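Local coordinates for protein ribose-phosphate pyrophosphokinase (Thermus thermophilus, PDB 7PN0) that catalyses transfer of the pyrophosphate group of ATP to ribose 5-phosphate, making phosphoribosyl pyrophosphate (PRPP), at residues L3-S7 with L22-K28; L47-F53 with A79-T85; S222-V228 with P254-I259; K240-A244 with V264-A268. One frame throughout, in Å; residues are numbered along the deposited sequence.

Contact 1: L3-S7 with L22-K28; sequences LLIFS and LGLPLGK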
loop_
_atom_site.group_PDB
_atom_site.type_symbol
_atom_site.label_atom_id
_atom_site.label_comp_id
_atom_site.label_asym_id
_atom_site.label_seq_id
_atom_site.Cartn_x
_atom_site.Cartn_y
_atom_site.Cartn_z
ATOM N N LEU A 3 -4.582 21.714 -19.056
ATOM C CA LEU A 3 -5.200 22.093 -17.779
ATOM C C LEU A 3 -6.726 21.983 -17.929
ATOM O O LEU A 3 -7.297 22.646 -18.780
ATOM C CB LEU A 3 -4.729 23.516 -17.486
ATOM C CG LEU A 3 -5.351 24.194 -16.268
ATOM C CD1 LEU A 3 -5.214 23.343 -15.023
ATOM C CD2 LEU A 3 -4.688 25.550 -16.049
ATOM N N LEU A 4 -7.391 21.205 -17.095
ATOM C CA LEU A 4 -8.827 20.916 -17.200
ATOM C C LEU A 4 -9.477 21.116 -15.836
ATOM O O LEU A 4 -8.978 20.582 -14.810
ATOM C CB LEU A 4 -9.002 19.486 -17.682
ATOM C CG LEU A 4 -8.414 19.149 -19.063
ATOM C CD1 LEU A 4 -8.723 17.701 -19.410
ATOM C CD2 LEU A 4 -9.005 20.044 -20.150
ATOM N N ILE A 5 -10.579 21.854 -15.805
ATOM C CA ILE A 5 -11.239 22.150 -14.515
ATOM C C ILE A 5 -12.677 21.658 -14.609
ATOM O O ILE A 5 -13.300 21.823 -15.683
ATOM C CB ILE A 5 -11.054 23.629 -14.114
ATOM C CG1 ILE A 5 -11.827 23.982 -12.853
ATOM C CG2 ILE A 5 -11.316 24.607 -15.245
ATOM C CD1 ILE A 5 -11.207 25.133 -12.098
ATOM N N PHE A 6 -13.118 20.962 -13.559
ATOM C CA PHE A 6 -14.492 20.435 -13.405
ATOM C C PHE A 6 -15.039 20.814 -12.042
ATOM O O PHE A 6 -14.265 21.195 -11.156
ATOM C CB PHE A 6 -14.509 18.916 -13.578
ATOM C CG PHE A 6 -13.885 18.454 -14.868
ATOM C CD1 PHE A 6 -12.529 18.218 -14.957
ATOM C CD2 PHE A 6 -14.671 18.225 -15.987
ATOM C CE1 PHE A 6 -11.962 17.818 -16.161
ATOM C CE2 PHE A 6 -14.103 17.773 -17.160
ATOM C CZ PHE A 6 -12.754 17.602 -17.259
ATOM N N SER A 7 -16.350 20.636 -11.863
ATOM C CA SER A 7 -17.078 21.041 -10.642
ATOM C C SER A 7 -18.007 19.902 -10.263
ATOM O O SER A 7 -18.584 19.276 -11.162
ATOM C CB SER A 7 -17.825 22.336 -10.850
ATOM O OG SER A 7 -18.543 22.747 -9.689
ATOM N N LEU A 22 -9.030 31.660 -15.413
ATOM C CA LEU A 22 -7.900 30.964 -16.114
ATOM C C LEU A 22 -8.034 31.165 -17.637
ATOM O O LEU A 22 -7.181 30.693 -18.338
ATOM C CB LEU A 22 -7.947 29.462 -15.772
ATOM C CG LEU A 22 -7.617 29.073 -14.326
ATOM C CD1 LEU A 22 -8.080 27.674 -14.035
ATOM C CD2 LEU A 22 -6.141 29.195 -14.063
ATOM N N GLY A 23 -9.133 31.741 -18.136
ATOM C CA GLY A 23 -9.426 31.864 -19.575
ATOM C C GLY A 23 -9.814 30.526 -20.180
ATOM O O GLY A 23 -9.575 30.325 -21.392
ATOM N N LEU A 24 -10.417 29.641 -19.381
ATOM C CA LEU A 24 -10.719 28.241 -19.783
ATOM C C LEU A 24 -12.199 27.998 -19.604
ATOM O O LEU A 24 -12.833 28.632 -18.785
ATOM C CB LEU A 24 -9.917 27.276 -18.907
ATOM C CG LEU A 24 -8.419 27.277 -19.132
ATOM C CD1 LEU A 24 -7.726 26.303 -18.170
ATOM C CD2 LEU A 24 -8.099 26.916 -20.562
ATOM N N PRO A 25 -12.811 27.078 -20.360
ATOM C CA PRO A 25 -14.194 26.720 -20.107
ATOM C C PRO A 25 -14.239 25.803 -18.875
ATOM O O PRO A 25 -13.235 25.198 -18.535
ATOM C CB PRO A 25 -14.560 26.023 -21.430
ATOM C CG PRO A 25 -13.278 25.328 -21.814
ATOM C CD PRO A 25 -12.214 26.343 -21.476
ATOM N N LEU A 26 -15.362 25.765 -18.180
ATOM C CA LEU A 26 -15.605 24.729 -17.150
ATOM C C LEU A 26 -15.864 23.408 -17.861
ATOM O O LEU A 26 -16.783 23.335 -18.734
ATOM C CB LEU A 26 -16.804 25.136 -16.294
ATOM C CG LEU A 26 -16.846 24.703 -14.824
ATOM C CD1 LEU A 26 -18.076 23.901 -14.523
ATOM C CD2 LEU A 26 -15.597 24.055 -14.287
ATOM N N GLY A 27 -15.033 22.407 -17.595
ATOM C CA GLY A 27 -15.188 21.079 -18.195
ATOM C C GLY A 27 -16.594 20.537 -18.021
ATOM O O GLY A 27 -17.241 20.859 -17.025
ATOM N N LYS A 28 -17.074 19.733 -18.972
ATOM C CA LYS A 28 -18.448 19.188 -18.954
ATOM C C LYS A 28 -18.449 17.863 -18.186
ATOM O O LYS A 28 -17.767 16.891 -18.611
ATOM C CB LYS A 28 -19.001 19.031 -20.380
ATOM C CG LYS A 28 -19.353 20.349 -21.061
ATOM C CD LYS A 28 -19.671 20.220 -22.566
ATOM C CE LYS A 28 -18.610 20.812 -23.491
ATOM N NZ LYS A 28 -17.440 19.905 -23.694
HETATM O O HOH W 1 -11.509 23.021 -18.370
HETATM O O HOH W 2 -17.779 19.966 -14.394
#
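The outermost strand, 3-7, of the parallel sheet in the N-terminal half is met along its outer side by the loop that follows helix 12-21, and Ile5 and Gly27 make the direct backbone bond between them. Gly27 N donates to Ile5 O over 2.6 Å, a short bond with an N-H...O angle of 144°. Two waters extend the link: one accepts from Ile5 N and donates to Pro25 O, the other accepts from Ser7 N and donates to Gly27 O, so strand N-H groups with no further strand beside them in this chain are still paired. Glycine suits position 27 because the lack of a side chain lets its CA sit 3.6 Å from Phe6 CE2 while its N bonds Ile5 O. Apolar branches fill the rest. Leu26 CD2 comes within 3.5 Å of Ile5 O, crossing the Ile5 side chain at about a right angle in one of its two conformers, while Leu26 CD1 reaches Ser7 CB. With CG anti to the backbone N (chi1 174°), Leu3 sets its CG 3.7 Å from Leu24 CD1, these two side chains also crossing nearly square. Gly23, with positive phi, closes the helix in a Schellman motif and turns the chain back, and Leu22 just before it offers its methyls to Leu3 and Ile5 at longer range. Around this edge, Ile5 rests on Ile18 and Leu26 on Gln16 of helix 12-21, Leu3 and Leu22 share Trp295 of helix 287-299, and the inner side of the strand is hydrogen-bonded to strand 51-55.

Contact 2: L47-F53 with A79-T85; sequences LREGDVF and ASAARVT. With SO4 (sulfate ion), chain E.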
loop_
_atom_site.group_PDB
_atom_site.type_symbol
_atom_site.label_atom_id
_atom_site.label_comp_id
_atom_site.label_asym_id
_atom_site.label_seq_id
_atom_site.Cartn_x
_atom_site.Cartn_y
_atom_site.Cartn_z
ATOM N N LEU A 47 -10.491 13.488 -20.893
ATOM C CA LEU A 47 -9.528 14.280 -20.081
ATOM C C LEU A 47 -8.200 13.527 -20.016
ATOM O O LEU A 47 -7.416 13.764 -19.090
ATOM C CB LEU A 47 -10.168 14.583 -18.725
ATOM C CG LEU A 47 -10.789 13.381 -18.020
ATOM C CD1 LEU A 47 -9.746 12.302 -17.872
ATOM C CD2 LEU A 47 -11.372 13.749 -16.646
ATOM N N ARG A 48 -7.978 12.608 -20.970
ATOM C CA ARG A 48 -6.781 11.744 -21.044
ATOM C C ARG A 48 -5.508 12.595 -21.011
ATOM O O ARG A 48 -5.414 13.566 -21.789
ATOM C CB ARG A 48 -6.827 10.897 -22.316
ATOM C CG ARG A 48 -5.775 9.802 -22.349
ATOM C CD ARG A 48 -5.944 8.892 -23.540
ATOM N NE ARG A 48 -7.145 8.063 -23.422
ATOM C CZ ARG A 48 -7.163 6.831 -22.960
ATOM N NH1 ARG A 48 -6.054 6.268 -22.505
ATOM N NH2 ARG A 48 -8.296 6.165 -22.961
ATOM N N GLU A 49 -4.574 12.248 -20.118
ATOM C CA GLU A 49 -3.263 12.913 -19.890
ATOM C C GLU A 49 -3.488 14.375 -19.513
ATOM O O GLU A 49 -2.523 15.177 -19.607
ATOM C CB GLU A 49 -2.272 12.702 -21.036
ATOM C CG GLU A 49 -2.101 11.247 -21.400
ATOM C CD GLU A 49 -1.622 10.324 -20.278
ATOM O OE1 GLU A 49 -2.208 9.174 -20.094
ATOM O OE2 GLU A 49 -0.803 10.810 -19.476
ATOM N N GLY A 50 -4.662 14.661 -18.943
ATOM C CA GLY A 50 -5.002 16.013 -18.457
ATOM C C GLY A 50 -4.470 16.253 -17.065
ATOM O O GLY A 50 -4.256 15.275 -16.331
ATOM N N ASP A 51 -4.221 17.524 -16.739
ATOM C CA ASP A 51 -3.968 18.005 -15.370
ATOM C C ASP A 51 -5.306 18.486 -14.853
ATOM O O ASP A 51 -5.777 19.596 -15.280
ATOM C CB ASP A 51 -2.862 19.056 -15.396
ATOM C CG ASP A 51 -2.209 19.336 -14.067
ATOM O OD1 ASP A 51 -2.449 18.584 -13.115
ATOM O OD2 ASP A 51 -1.412 20.313 -14.018
ATOM N N VAL A 52 -5.981 17.602 -14.131
ATOM C CA VAL A 52 -7.407 17.802 -13.849
ATOM C C VAL A 52 -7.584 18.256 -12.410
ATOM O O VAL A 52 -6.948 17.724 -11.477
ATOM C CB VAL A 52 -8.329 16.646 -14.292
ATOM C CG1 VAL A 52 -7.775 15.656 -15.252
ATOM C CG2 VAL A 52 -9.367 16.175 -13.300
ATOM N N PHE A 53 -8.415 19.270 -12.259
ATOM C CA PHE A 53 -8.722 19.966 -10.997
ATOM C C PHE A 53 -10.231 19.871 -10.798
ATOM O O PHE A 53 -11.062 20.315 -11.657
ATOM C CB PHE A 53 -8.262 21.431 -11.068
ATOM C CG PHE A 53 -6.770 21.580 -11.132
ATOM C CD1 PHE A 53 -6.080 21.394 -12.315
ATOM C CD2 PHE A 53 -6.033 21.771 -9.969
ATOM C CE1 PHE A 53 -4.696 21.455 -12.360
ATOM C CE2 PHE A 53 -4.646 21.848 -10.019
ATOM C CZ PHE A 53 -3.987 21.699 -11.219
ATOM N N ALA A 79 -10.357 7.372 -16.323
ATOM C CA ALA A 79 -10.397 7.937 -17.679
ATOM C C ALA A 79 -9.000 8.442 -18.047
ATOM O O ALA A 79 -8.901 9.242 -18.938
ATOM C CB ALA A 79 -11.440 9.038 -17.730
ATOM N N SER A 80 -7.956 8.052 -17.293
ATOM C CA SER A 80 -6.541 8.232 -17.710
ATOM C C SER A 80 -6.108 9.706 -17.681
ATOM O O SER A 80 -5.231 10.085 -18.437
ATOM C CB SER A 80 -6.271 7.599 -19.071
ATOM O OG SER A 80 -6.560 6.205 -19.045
ATOM N N ALA A 81 -6.622 10.486 -16.742
ATOM C CA ALA A 81 -6.021 11.761 -16.330
ATOM C C ALA A 81 -4.540 11.550 -15.969
ATOM O O ALA A 81 -4.229 10.533 -15.393
ATOM C CB ALA A 81 -6.772 12.328 -15.174
ATOM N N ALA A 82 -3.674 12.520 -16.252
ATOM C CA ALA A 82 -2.236 12.468 -15.868
ATOM C C ALA A 82 -2.139 12.737 -14.375
ATOM O O ALA A 82 -1.296 12.140 -13.696
ATOM C CB ALA A 82 -1.425 13.476 -16.628
ATOM N N ARG A 83 -2.923 13.701 -13.902
ATOM C CA ARG A 83 -2.835 14.164 -12.507
ATOM C C ARG A 83 -4.234 14.597 -12.120
ATOM O O ARG A 83 -4.941 15.214 -12.976
ATOM C CB ARG A 83 -1.831 15.288 -12.293
ATOM C CG ARG A 83 -1.608 15.562 -10.811
ATOM C CD ARG A 83 -0.405 16.441 -10.571
ATOM N NE ARG A 83 -0.498 17.740 -11.251
ATOM C CZ ARG A 83 0.444 18.677 -11.158
ATOM N NH1 ARG A 83 0.327 19.807 -11.821
ATOM N NH2 ARG A 83 1.492 18.486 -10.368
ATOM N N VAL A 84 -4.613 14.295 -10.885
ATOM C CA VAL A 84 -5.925 14.722 -10.328
ATOM C C VAL A 84 -5.719 15.480 -9.011
ATOM O O VAL A 84 -5.144 14.924 -8.078
ATOM C CB VAL A 84 -6.869 13.525 -10.158
ATOM C CG1 VAL A 84 -8.170 13.956 -9.513
ATOM C CG2 VAL A 84 -7.144 12.833 -11.465
ATOM N N THR A 85 -6.176 16.734 -8.974
ATOM C CA THR A 85 -6.168 17.563 -7.755
ATOM C C THR A 85 -7.600 17.725 -7.255
ATOM O O THR A 85 -8.481 18.193 -8.064
ATOM C CB THR A 85 -5.529 18.922 -8.035
ATOM O OG1 THR A 85 -4.186 18.729 -8.508
ATOM C CG2 THR A 85 -5.602 19.826 -6.822
HETATM S S SO4 E . -10.873 8.766 -23.951
HETATM O O1 SO4 E . -9.706 9.527 -23.856
HETATM O O2 SO4 E . -11.777 9.360 -24.906
HETATM O O3 SO4 E . -10.574 7.439 -24.401
HETATM O O4 SO4 E . -11.544 8.730 -22.666
HETATM O O HOH W 3 -10.546 10.571 -20.765
HETATM O O HOH W 4 -4.211 17.867 -11.090
#
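A parallel pairing between the first residues of the two strands of the beta-alpha-beta unit of strand 51-55, helix 62-78 and strand 83-88 sets Asp51 beside Arg83, Val52 beside Val84 and Phe53 beside Thr85. Val52 supplies both strand bonds: its N donates to Arg83 O and its O accepts from Thr85 N, each 2.8 Å. Where the strands begin, Gly50 O takes two donors in its carbonyl plane, Ala82 N and Arg83 N, and Glu49 N gives a nearly straight bond (176°) to Ser80 O. Leu47 to Gly50 form a type II turn closed by Gly50 N to Leu47 O, its third position suited by the positive phi of Glu49. Asp51 and Arg83 run side by side into a salt bridge; the bend at chi3 (58°) turns Arg83 NE to Asp51 OD1, 2.8 Å away and in the guanidinium plane, the guanidinium and carboxylate planes being 35° apart. On the side of Val52 and Val84, Ala81 of the preceding loop brings its CB to 3.5 Å from Val52 CG1, a tight fit. Arg48, with Ser80 CB over one guanidinium face, holds a sulfate, probably from the crystallisation liquor, through NE and NH2, and Asp142 of the second subunit forms a salt bridge with NH2; Glu49 pairs with Arg83 of that subunit. Strand 3-7 flanks strand 51-55, helix 62-78 covers Val84, and helix 287-299 packs against Phe53.

Contact 3: S222-V228 with P254-I259; sequences STAGSLV and PALDRI. With SO4 (sulfate ion), chain D; SO4 (sulfate ion), chain G.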
loop_
_atom_site.group_PDB
_atom_site.type_symbol
_atom_site.label_atom_id
_atom_site.label_comp_id
_atom_site.label_asym_id
_atom_site.label_seq_id
_atom_site.Cartn_x
_atom_site.Cartn_y
_atom_site.Cartn_z
ATOM N N SER A 222 -20.612 29.267 11.010
ATOM C CA SER A 222 -21.617 28.205 10.813
ATOM C C SER A 222 -22.983 28.707 11.279
ATOM O O SER A 222 -23.757 29.198 10.424
ATOM C CB SER A 222 -21.168 26.910 11.469
ATOM O OG SER A 222 -20.813 27.097 12.842
ATOM N N THR A 223 -23.266 28.593 12.570
ATOM C CA THR A 223 -24.545 28.997 13.202
ATOM C C THR A 223 -24.494 30.455 13.675
ATOM O O THR A 223 -25.550 30.956 14.130
ATOM C CB THR A 223 -24.875 28.094 14.388
ATOM O OG1 THR A 223 -23.910 28.311 15.406
ATOM C CG2 THR A 223 -24.902 26.631 14.021
ATOM N N ALA A 224 -23.338 31.103 13.596
ATOM C CA ALA A 224 -23.089 32.491 14.069
ATOM C C ALA A 224 -23.211 32.588 15.597
ATOM O O ALA A 224 -23.268 33.719 16.085
ATOM C CB ALA A 224 -24.032 33.456 13.394
ATOM N N GLY A 225 -23.200 31.457 16.322
ATOM C CA GLY A 225 -23.217 31.423 17.803
ATOM C C GLY A 225 -22.067 32.211 18.428
ATOM O O GLY A 225 -22.338 33.079 19.302
ATOM N N SER A 226 -20.822 31.963 18.005
ATOM C CA SER A 226 -19.633 32.693 18.527
ATOM C C SER A 226 -19.611 34.165 18.054
ATOM O O SER A 226 -19.258 35.067 18.864
ATOM C CB SER A 226 -18.380 31.981 18.179
ATOM O OG SER A 226 -17.289 32.865 18.333
ATOM N N LEU A 227 -19.998 34.454 16.815
ATOM C CA LEU A 227 -20.049 35.850 16.292
ATOM C C LEU A 227 -20.994 36.699 17.173
ATOM O O LEU A 227 -20.558 37.749 17.675
ATOM C CB LEU A 227 -20.475 35.793 14.819
ATOM C CG LEU A 227 -20.507 37.118 14.049
ATOM C CD1 LEU A 227 -20.539 36.856 12.554
ATOM C CD2 LEU A 227 -21.728 37.946 14.421
ATOM N N VAL A 228 -22.202 36.218 17.401
ATOM C CA VAL A 228 -23.285 36.865 18.205
ATOM C C VAL A 228 -22.782 37.180 19.617
ATOM O O VAL A 228 -22.954 38.351 20.066
ATOM C CB VAL A 228 -24.540 35.959 18.219
ATOM C CG1 VAL A 228 -25.349 36.051 19.511
ATOM C CG2 VAL A 228 -25.419 36.258 17.015
ATOM N N PRO A 254 -29.708 28.856 12.474
ATOM C CA PRO A 254 -30.179 30.204 12.822
ATOM C C PRO A 254 -29.233 31.345 12.404
ATOM O O PRO A 254 -29.470 32.477 12.815
ATOM C CB PRO A 254 -30.238 30.123 14.359
ATOM C CG PRO A 254 -29.087 29.198 14.716
ATOM C CD PRO A 254 -29.021 28.180 13.587
ATOM N N ALA A 255 -28.149 31.060 11.660
ATOM C CA ALA A 255 -27.100 32.080 11.401
ATOM C C ALA A 255 -27.709 33.390 10.850
ATOM O O ALA A 255 -27.337 34.464 11.336
ATOM C CB ALA A 255 -26.067 31.520 10.466
ATOM N N LEU A 256 -28.528 33.314 9.812
ATOM C CA LEU A 256 -29.003 34.526 9.082
ATOM C C LEU A 256 -29.894 35.368 10.019
ATOM O O LEU A 256 -29.660 36.591 10.124
ATOM C CB LEU A 256 -29.750 34.098 7.815
ATOM C CG LEU A 256 -28.922 34.126 6.528
ATOM C CD1 LEU A 256 -28.744 35.557 6.072
ATOM C CD2 LEU A 256 -27.562 33.478 6.706
ATOM N N ASP A 257 -30.825 34.715 10.712
ATOM C CA ASP A 257 -31.728 35.342 11.724
ATOM C C ASP A 257 -30.891 35.994 12.824
ATOM O O ASP A 257 -31.236 37.098 13.255
ATOM C CB ASP A 257 -32.697 34.332 12.350
ATOM C CG ASP A 257 -33.754 33.738 11.427
ATOM O OD1 ASP A 257 -33.989 34.265 10.322
ATOM O OD2 ASP A 257 -34.338 32.746 11.817
ATOM N N ARG A 258 -29.838 35.315 13.293
ATOM C CA ARG A 258 -28.999 35.780 14.425
ATOM C C ARG A 258 -28.224 37.029 14.007
ATOM O O ARG A 258 -28.146 37.991 14.782
ATOM C CB ARG A 258 -28.052 34.659 14.854
ATOM C CG ARG A 258 -28.687 33.612 15.752
ATOM C CD ARG A 258 -27.681 32.534 16.083
ATOM N NE ARG A 258 -28.160 31.608 17.083
ATOM C CZ ARG A 258 -27.477 30.555 17.528
ATOM N NH1 ARG A 258 -28.009 29.758 18.445
ATOM N NH2 ARG A 258 -26.290 30.259 17.014
ATOM N N ILE A 259 -27.644 37.002 12.810
ATOM C CA ILE A 259 -26.914 38.153 12.223
ATOM C C ILE A 259 -27.863 39.338 12.033
ATOM O O ILE A 259 -27.449 40.433 12.368
ATOM C CB ILE A 259 -26.231 37.714 10.924
ATOM C CG1 ILE A 259 -25.125 36.707 11.235
ATOM C CG2 ILE A 259 -25.712 38.907 10.148
ATOM C CD1 ILE A 259 -24.567 36.015 10.001
HETATM S S SO4 D . -19.706 30.791 14.609
HETATM O O1 SO4 D . -19.818 32.245 14.755
HETATM O O2 SO4 D . -18.357 30.470 14.211
HETATM O O3 SO4 D . -19.977 30.174 15.897
HETATM O O4 SO4 D . -20.603 30.306 13.586
HETATM S S SO4 G . -25.052 27.278 18.659
HETATM O O1 SO4 G . -24.291 28.491 18.702
HETATM O O2 SO4 G . -24.798 26.559 17.452
HETATM O O3 SO4 G . -24.671 26.492 19.785
HETATM O O4 SO4 G . -26.455 27.578 18.711
#
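Two helix N-termini meet here, those of helices 225-236 and 255-261, and loop 222-224 with the first turn of helix 225-236 forms an anion site, consistent with the ribose-phosphate loop of phosphoribosyltransferase-type folds. The tight side is built mainly on alanines. Ala255 CB sits 3.3 Å from Ser222 O, its CA makes a CA-H...O contact with Thr223 O, and Ala224 CB lies 4.1 Å from both Ala255 CB and Ile259 CG1; the small methyl side chains let the two backbones come close. Farther along, Val228 CG2 meets Arg258 CB as the two side chains cross at about a right angle. The looser side, where Thr223 and the partly exposed Arg258 lie, is polar and holds anions, two sulfates probably from the crystallisation liquor. One takes backbone N-H groups of Ser222, Ala224, Ser226 and Leu227, and the helix start probably adds to its attraction. It may mimic a phosphate, with a bound ADP about 7 Å from the Ser222 side chain. The second is gripped by Thr223 OG1 and by Arg258, whose chain is extended from CG to NE and whose guanidinium has Pro254 CG 3.4 Å above its centre. Arg258 NH1 gives that sulfate its shortest bond, 2.7 Å to O4. Arg258 NH2 is shared: besides reaching O1, it hydrogen-bonds Thr223 O at 3.1 Å, coming from above the carbonyl plane, 61° out of it.

Contact 4: K240-A244 with V264-A268; sequences KEVYA and VKEVA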
loop_
_atom_site.group_PDB
_atom_site.type_symbol
_atom_site.label_atom_id
_atom_site.label_comp_id
_atom_site.label_asym_id
_atom_site.label_seq_id
_atom_site.Cartn_x
_atom_site.Cartn_y
_atom_site.Cartn_z
ATOM N N LYS A 240 -18.142 51.148 19.838
ATOM C CA LYS A 240 -19.031 51.916 18.929
ATOM C C LYS A 240 -19.856 50.929 18.101
ATOM O O LYS A 240 -21.090 51.079 17.986
ATOM C CB LYS A 240 -18.182 52.811 18.028
ATOM C CG LYS A 240 -18.963 53.632 17.010
ATOM C CD LYS A 240 -18.104 54.705 16.404
ATOM C CE LYS A 240 -18.809 55.517 15.342
ATOM N NZ LYS A 240 -17.806 56.130 14.437
ATOM N N GLU A 241 -19.188 49.909 17.550
ATOM C CA GLU A 241 -19.764 49.074 16.482
ATOM C C GLU A 241 -18.801 47.915 16.204
ATOM O O GLU A 241 -17.618 48.038 16.578
ATOM C CB GLU A 241 -19.917 49.886 15.197
ATOM C CG GLU A 241 -18.577 50.383 14.651
ATOM C CD GLU A 241 -18.735 51.369 13.521
ATOM O OE1 GLU A 241 -19.902 51.606 13.164
ATOM O OE2 GLU A 241 -17.712 51.889 13.009
ATOM N N VAL A 242 -19.306 46.876 15.530
ATOM C CA VAL A 242 -18.565 45.599 15.289
ATOM C C VAL A 242 -18.747 45.208 13.819
ATOM O O VAL A 242 -19.873 45.207 13.353
ATOM C CB VAL A 242 -18.992 44.455 16.229
ATOM C CG1 VAL A 242 -18.001 43.308 16.106
ATOM C CG2 VAL A 242 -19.079 44.888 17.687
ATOM N N TYR A 243 -17.633 44.965 13.128
ATOM C CA TYR A 243 -17.565 44.357 11.779
ATOM C C TYR A 243 -16.942 42.981 11.937
ATOM O O TYR A 243 -15.972 42.892 12.684
ATOM C CB TYR A 243 -16.703 45.184 10.833
ATOM C CG TYR A 243 -17.391 46.443 10.378
ATOM C CD1 TYR A 243 -17.481 47.559 11.204
ATOM C CD2 TYR A 243 -17.950 46.518 9.112
ATOM C CE1 TYR A 243 -18.147 48.708 10.784
ATOM C CE2 TYR A 243 -18.568 47.676 8.665
ATOM C CZ TYR A 243 -18.677 48.765 9.509
ATOM O OH TYR A 243 -19.313 49.877 9.048
ATOM N N ALA A 244 -17.511 41.966 11.303
ATOM C CA ALA A 244 -17.035 40.572 11.446
ATOM C C ALA A 244 -16.654 40.065 10.068
ATOM O O ALA A 244 -17.331 40.443 9.090
ATOM C CB ALA A 244 -18.090 39.714 12.026
ATOM N N VAL A 264 -24.370 43.718 14.890
ATOM C CA VAL A 264 -23.171 43.665 13.996
ATOM C C VAL A 264 -23.460 44.478 12.727
ATOM O O VAL A 264 -24.521 44.302 12.133
ATOM C CB VAL A 264 -22.755 42.213 13.675
ATOM C CG1 VAL A 264 -23.792 41.481 12.845
ATOM C CG2 VAL A 264 -21.379 42.156 13.048
ATOM N N LYS A 265 -22.533 45.328 12.303
ATOM C CA LYS A 265 -22.777 46.215 11.153
ATOM C C LYS A 265 -22.817 45.402 9.879
ATOM O O LYS A 265 -23.591 45.727 8.967
ATOM C CB LYS A 265 -21.681 47.267 11.003
ATOM C CG LYS A 265 -21.846 48.440 11.953
ATOM C CD LYS A 265 -23.178 49.145 11.746
ATOM C CE LYS A 265 -23.290 50.438 12.521
ATOM N NZ LYS A 265 -24.452 51.214 12.038
ATOM N N GLU A 266 -21.869 44.481 9.755
ATOM C CA GLU A 266 -21.707 43.751 8.493
ATOM C C GLU A 266 -20.943 42.473 8.787
ATOM O O GLU A 266 -20.106 42.479 9.722
ATOM C CB GLU A 266 -20.949 44.620 7.507
ATOM C CG GLU A 266 -20.980 44.114 6.101
ATOM C CD GLU A 266 -20.560 45.200 5.122
ATOM O OE1 GLU A 266 -19.398 45.256 4.777
ATOM O OE2 GLU A 266 -21.420 45.999 4.746
ATOM N N VAL A 267 -21.193 41.466 7.970
ATOM C CA VAL A 267 -20.502 40.155 8.084
ATOM C C VAL A 267 -20.033 39.793 6.681
ATOM O O VAL A 267 -20.891 39.654 5.784
ATOM C CB VAL A 267 -21.430 39.094 8.685
ATOM C CG1 VAL A 267 -20.700 37.759 8.837
ATOM C CG2 VAL A 267 -21.999 39.569 10.025
ATOM N N ALA A 268 -18.729 39.677 6.519
ATOM C CA ALA A 268 -18.091 39.356 5.231
ATOM C C ALA A 268 -17.512 37.945 5.330
ATOM O O ALA A 268 -16.940 37.605 6.383
ATOM C CB ALA A 268 -17.026 40.366 4.909
#
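Backbone bonds come first in this parallel pairing of strands 241-246 and 266-270, neighbours in the mixed sheet of the C-terminal half. Lys265 N donates to Val242 O at 2.9 Å, Ala244 N to Glu266 O at 3.1 Å and Ala268 N to Ala244 O at 3.0 Å, all nearly straight; Val267 CA adds a CA-H...O contact to Ala244 O. The aromatic contact is a CH-pi interaction. Lys265 CB lies over one face of the Tyr243 ring, 3.8 Å from its centroid and 16° off the normal, so the lysine's aliphatic stem covers the ring while its chain, bent at chi2 (-59°), carries the amino group past the ring on the side where Glu241 lies. Glu266 CB approaches the same ring obliquely. Apolar contacts lie on the other face: Ala244 CB meets Val264 CG2 at 4.2 Å and Val267 CG2 a little farther off, and Ala244 and Val267 also pack against Leu227 of helix 225-236. As for charge, Glu241 OE1 and Lys265 NZ are 4.7 Å apart, not in contact, so any attraction is probably weak, and Glu241 OE2 is hydrogen-bonded to Thr213. Glu266 turns to Tyr153 by a hydrogen bond and to Arg157 and Arg282 by salt bridges. Its carboxylate, buried, is thus surrounded by donors and positive charge, which would probably keep it ionised, and both the Glu241 and Glu266 carboxylates find their hydrogen-bond partners beyond the two strands.

Overall arrangement
Contacts 1 and 2 share the N-terminal sheet, where strand 3-7 is hydrogen-bonded to strand 51-55, and lie on the same side of the chain's centre. Contacts 3 and 4 are likewise joined in the C-terminal half: Leu227 packs on Ala244 and Val267, and Ile259 on Val267. The two pairs are far apart, with centres 35 to 43 Å from one another. Contacts 2 and 4 are the buried ones, both parallel strand pairings, but contact 2 also reaches neighbouring subunits, whereas contact 4 touches none. Contact 1, at a sheet edge, relies on leucines and water; contact 3, partly buried, combines close alanines with backbone N-H groups and an arginine that hold anions.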